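Local structure of beta-N-acetylhexosaminidase (Thermotoga neapolitana, 5BZA) at residues I384-E389 against I400-V405. The protein probably hydrolyses terminal non-reducing N-acetyl-D-hexosamine residues from N-acetyl-beta-D-hexosaminides, as a member of glycosyl hydrolase family 3. Numbering follows the deposited sequence.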
ATOM      1  N   ILE B 384     -27.457  -5.887 -13.445  1.00 19.78           N
ATOM      2  CA  ILE B 384     -27.671  -7.317 -13.700  1.00 21.01           C
ATOM      3  C   ILE B 384     -26.347  -8.010 -13.844  1.00 21.64           C
ATOM      4  O   ILE B 384     -25.493  -7.623 -14.650  1.00 21.96           O
ATOM      5  CB  ILE B 384     -28.526  -7.575 -14.968  1.00 21.29           C
ATOM      6  CG1 ILE B 384     -29.906  -6.911 -14.853  1.00 21.19           C
ATOM      7  CG2 ILE B 384     -28.693  -9.103 -15.242  1.00 19.76           C
ATOM      8  CD1 ILE B 384     -30.617  -6.835 -16.187  1.00 24.44           C
ATOM      9  N   ARG B 385     -26.197  -9.075 -13.081  1.00 24.95           N
ATOM     10  CA  ARG B 385     -24.954  -9.817 -13.063  1.00 25.48           C
ATOM     11  C   ARG B 385     -25.142 -11.067 -13.946  1.00 25.82           C
ATOM     12  O   ARG B 385     -25.996 -11.897 -13.656  1.00 26.77           O
ATOM     13  CB  ARG B 385     -24.609 -10.179 -11.626  1.00 28.60           C
ATOM     14  CG  ARG B 385     -24.193  -8.970 -10.745  1.00 23.06           C
ATOM     15  CD  ARG B 385     -22.938  -8.251 -11.230  1.00 24.63           C
ATOM     16  NE  ARG B 385     -22.181  -7.905 -10.034  1.00 25.94           N
ATOM     17  CZ  ARG B 385     -20.903  -8.190  -9.835  1.00 27.82           C
ATOM     18  NH1 ARG B 385     -20.188  -8.814 -10.753  1.00 29.01           N
ATOM     19  NH2 ARG B 385     -20.342  -7.845  -8.697  1.00 28.40           N
ATOM     20  N   TYR B 386     -24.442 -11.163 -15.071  1.00 24.94           N
ATOM     21  CA  TYR B 386     -24.651 -12.315 -15.950  1.00 23.78           C
ATOM     22  C   TYR B 386     -23.529 -13.331 -15.836  1.00 29.93           C
ATOM     23  O   TYR B 386     -22.451 -13.047 -15.315  1.00 30.85           O
ATOM     24  CB  TYR B 386     -24.797 -11.874 -17.403  1.00 28.76           C
ATOM     25  CG  TYR B 386     -23.530 -11.374 -18.048  1.00 28.30           C
ATOM     26  CD1 TYR B 386     -23.048 -10.074 -17.821  1.00 27.27           C
ATOM     27  CD2 TYR B 386     -22.816 -12.195 -18.911  1.00 30.73           C
ATOM     28  CE1 TYR B 386     -21.881  -9.629 -18.450  1.00 22.56           C
ATOM     29  CE2 TYR B 386     -21.660 -11.762 -19.532  1.00 27.07           C
ATOM     30  CZ  TYR B 386     -21.193 -10.498 -19.311  1.00 24.96           C
ATOM     31  OH  TYR B 386     -20.037 -10.130 -19.961  1.00 19.41           O
ATOM     32  N   ASP B 387     -23.777 -14.521 -16.362  1.00 33.87           N
ATOM     33  CA  ASP B 387     -22.798 -15.609 -16.325  1.00 37.34           C
ATOM     34  C   ASP B 387     -21.940 -15.510 -17.581  1.00 37.88           C
ATOM     35  O   ASP B 387     -22.471 -15.398 -18.688  1.00 36.92           O
ATOM     36  CB  ASP B 387     -23.559 -16.938 -16.238  1.00 38.98           C
ATOM     37  CG  ASP B 387     -22.665 -18.158 -16.226  1.00 43.60           C
ATOM     38  OD1 ASP B 387     -21.434 -18.074 -16.482  1.00 43.01           O
ATOM     39  OD2 ASP B 387     -23.248 -19.235 -15.984  1.00 47.67           O
ATOM     40  N   ILE B 388     -20.618 -15.538 -17.420  1.00 37.45           N
ATOM     41  CA  ILE B 388     -19.756 -15.323 -18.579  1.00 40.20           C
ATOM     42  C   ILE B 388     -19.813 -16.538 -19.516  1.00 44.89           C
ATOM     43  O   ILE B 388     -19.677 -16.404 -20.742  1.00 47.04           O
ATOM     44  CB  ILE B 388     -18.278 -15.007 -18.202  1.00 35.79           C
ATOM     45  CG1 ILE B 388     -17.642 -16.146 -17.413  1.00 39.46           C
ATOM     46  CG2 ILE B 388     -18.166 -13.630 -17.480  1.00 36.97           C
ATOM     47  CD1 ILE B 388     -16.157 -15.958 -17.224  1.00 38.38           C
ATOM     48  N   GLU B 389     -20.039 -17.716 -18.936  1.00 45.53           N
ATOM     49  CA  GLU B 389     -20.026 -18.956 -19.701  1.00 43.64           C
ATOM     50  C   GLU B 389     -21.381 -19.097 -20.380  1.00 42.07           C
ATOM     51  O   GLU B 389     -21.583 -19.976 -21.217  1.00 51.19           O
ATOM     52  CB  GLU B 389     -19.739 -20.161 -18.795  1.00 46.15           C
ATOM     53  CG  GLU B 389     -18.386 -20.193 -18.063  1.00 45.47           C
ATOM     54  CD  GLU B 389     -17.297 -21.005 -18.787  1.00 53.25           C
ATOM     55  OE1 GLU B 389     -17.158 -22.217 -18.460  1.00 56.99           O
ATOM     56  OE2 GLU B 389     -16.568 -20.452 -19.646  1.00 57.18           O
ATOM     57  N   ILE B 400     -28.030   0.440 -22.592  1.00 20.06           N
ATOM     58  CA  ILE B 400     -27.515  -0.771 -21.998  1.00 16.34           C
ATOM     59  C   ILE B 400     -26.006  -0.786 -22.127  1.00 17.58           C
ATOM     60  O   ILE B 400     -25.473  -0.539 -23.212  1.00 15.18           O
ATOM     61  CB  ILE B 400     -28.114  -2.019 -22.642  1.00 15.49           C
ATOM     62  CG1 ILE B 400     -29.641  -1.937 -22.618  1.00 18.39           C
ATOM     63  CG2 ILE B 400     -27.673  -3.246 -21.860  1.00 19.82           C
ATOM     64  CD1 ILE B 400     -30.370  -3.118 -23.296  1.00 23.29           C
ATOM     65  N   PHE B 401     -25.327  -1.056 -21.008  1.00 14.58           N
ATOM     66  CA  PHE B 401     -23.876  -1.194 -21.012  1.00 15.72           C
ATOM     67  C   PHE B 401     -23.574  -2.653 -20.817  1.00 19.81           C
ATOM     68  O   PHE B 401     -23.768  -3.174 -19.707  1.00 19.75           O
ATOM     69  CB  PHE B 401     -23.186  -0.402 -19.886  1.00 16.77           C
ATOM     70  CG  PHE B 401     -23.192   1.100 -20.064  1.00 16.88           C
ATOM     71  CD1 PHE B 401     -23.693   1.687 -21.210  1.00 15.39           C
ATOM     72  CD2 PHE B 401     -22.598   1.917 -19.104  1.00 15.72           C
ATOM     73  CE1 PHE B 401     -23.685   3.067 -21.371  1.00 17.73           C
ATOM     74  CE2 PHE B 401     -22.560   3.319 -19.259  1.00 16.73           C
ATOM     75  CZ  PHE B 401     -23.106   3.894 -20.395  1.00 17.57           C
ATOM     76  N   ASP B 402     -23.075  -3.321 -21.862  1.00 18.57           N
ATOM     77  CA  ASP B 402     -22.695  -4.722 -21.714  1.00 18.62           C
ATOM     78  C   ASP B 402     -21.181  -4.769 -21.463  1.00 17.58           C
ATOM     79  O   ASP B 402     -20.358  -4.377 -22.304  1.00 16.77           O
ATOM     80  CB  ASP B 402     -23.123  -5.540 -22.954  1.00 20.14           C
ATOM     81  CG  ASP B 402     -22.647  -7.008 -22.926  1.00 24.52           C
ATOM     82  OD1 ASP B 402     -22.270  -7.532 -21.841  1.00 22.95           O
ATOM     83  OD2 ASP B 402     -22.731  -7.672 -24.009  1.00 23.60           O
ATOM     84  N   PHE B 403     -20.817  -5.232 -20.274  1.00 20.56           N
ATOM     85  CA  PHE B 403     -19.405  -5.333 -19.931  1.00 19.40           C
ATOM     86  C   PHE B 403     -18.941  -6.724 -20.298  1.00 19.75           C
ATOM     87  O   PHE B 403     -19.097  -7.709 -19.555  1.00 18.96           O
ATOM     88  CB  PHE B 403     -19.169  -5.005 -18.457  1.00 20.60           C
ATOM     89  CG  PHE B 403     -19.353  -3.548 -18.149  1.00 19.04           C
ATOM     90  CD1 PHE B 403     -18.316  -2.648 -18.364  1.00 18.93           C
ATOM     91  CD2 PHE B 403     -20.583  -3.060 -17.759  1.00 19.37           C
ATOM     92  CE1 PHE B 403     -18.487  -1.298 -18.124  1.00 18.56           C
ATOM     93  CE2 PHE B 403     -20.758  -1.704 -17.523  1.00 20.62           C
ATOM     94  CZ  PHE B 403     -19.708  -0.829 -17.707  1.00 15.42           C
ATOM     95  N   VAL B 404     -18.388  -6.784 -21.494  1.00 20.45           N
ATOM     96  CA  VAL B 404     -18.163  -8.049 -22.181  1.00 20.52           C
ATOM     97  C   VAL B 404     -16.872  -8.746 -21.740  1.00 25.80           C
ATOM     98  O   VAL B 404     -15.781  -8.177 -21.803  1.00 26.24           O
ATOM     99  CB  VAL B 404     -18.109  -7.832 -23.670  1.00 21.65           C
ATOM    100  CG1 VAL B 404     -17.924  -9.167 -24.373  1.00 25.44           C
ATOM    101  CG2 VAL B 404     -19.373  -7.082 -24.150  1.00 20.02           C
ATOM    102  N   VAL B 405     -17.026 -10.000 -21.332  1.00 24.79           N
ATOM    103  CA  VAL B 405     -15.933 -10.917 -21.019  1.00 25.52           C
ATOM    104  C   VAL B 405     -16.177 -12.229 -21.824  1.00 34.96           C
ATOM    105  O   VAL B 405     -17.334 -12.675 -21.947  1.00 33.89           O
ATOM    106  CB  VAL B 405     -15.861 -11.173 -19.512  1.00 28.23           C
ATOM    107  CG1 VAL B 405     -14.950 -12.337 -19.180  1.00 28.90           C
ATOM    108  CG2 VAL B 405     -15.412  -9.895 -18.785  1.00 26.20           C
TER
HETATM  109  O   HOH W   1     -20.154 -13.550 -21.882  1.00 33.93           O
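Strands 380-386 and 399-404 of the C-terminal domain are not sheet neighbours: strand 347-352 runs between them, and the segment axes approach no closer than 9.5 Å, so side chains and a water span the gap. Polar contacts centre on Y386. Its CG sits between the backbone N and the carbonyl carbon (chi1 71°), which puts the ring's hydroxyl beside the backbone of F403 to V405. There Y386 OH donates to F403 O at 2.6 Å, from above the carbonyl plane, and weakly accepts from V405 N at 3.3 Å. D402 OD1 stays 3.9 Å from Y386 OH, too far for a bond, with carboxylate and ring planes 76° apart, while its OD2 is hydrogen-bonded to H417 ND1. A phenylalanine here removes the hydroxyl and both its bonds, and would probably leave the end of strand 399-404 less firmly held. One water donates to I388 O (3.1 Å) and to V405 O (3.0 Å), bridging the loops after both strands. The apolar part is small: I388 CG2 meets V405 CG1 obliquely at 3.9 Å. With one hydroxyl serving a carbonyl and an amide, the buried backbone where strand 399-404 ends is tied to the end of strand 380-386, past the end of strand 347-352.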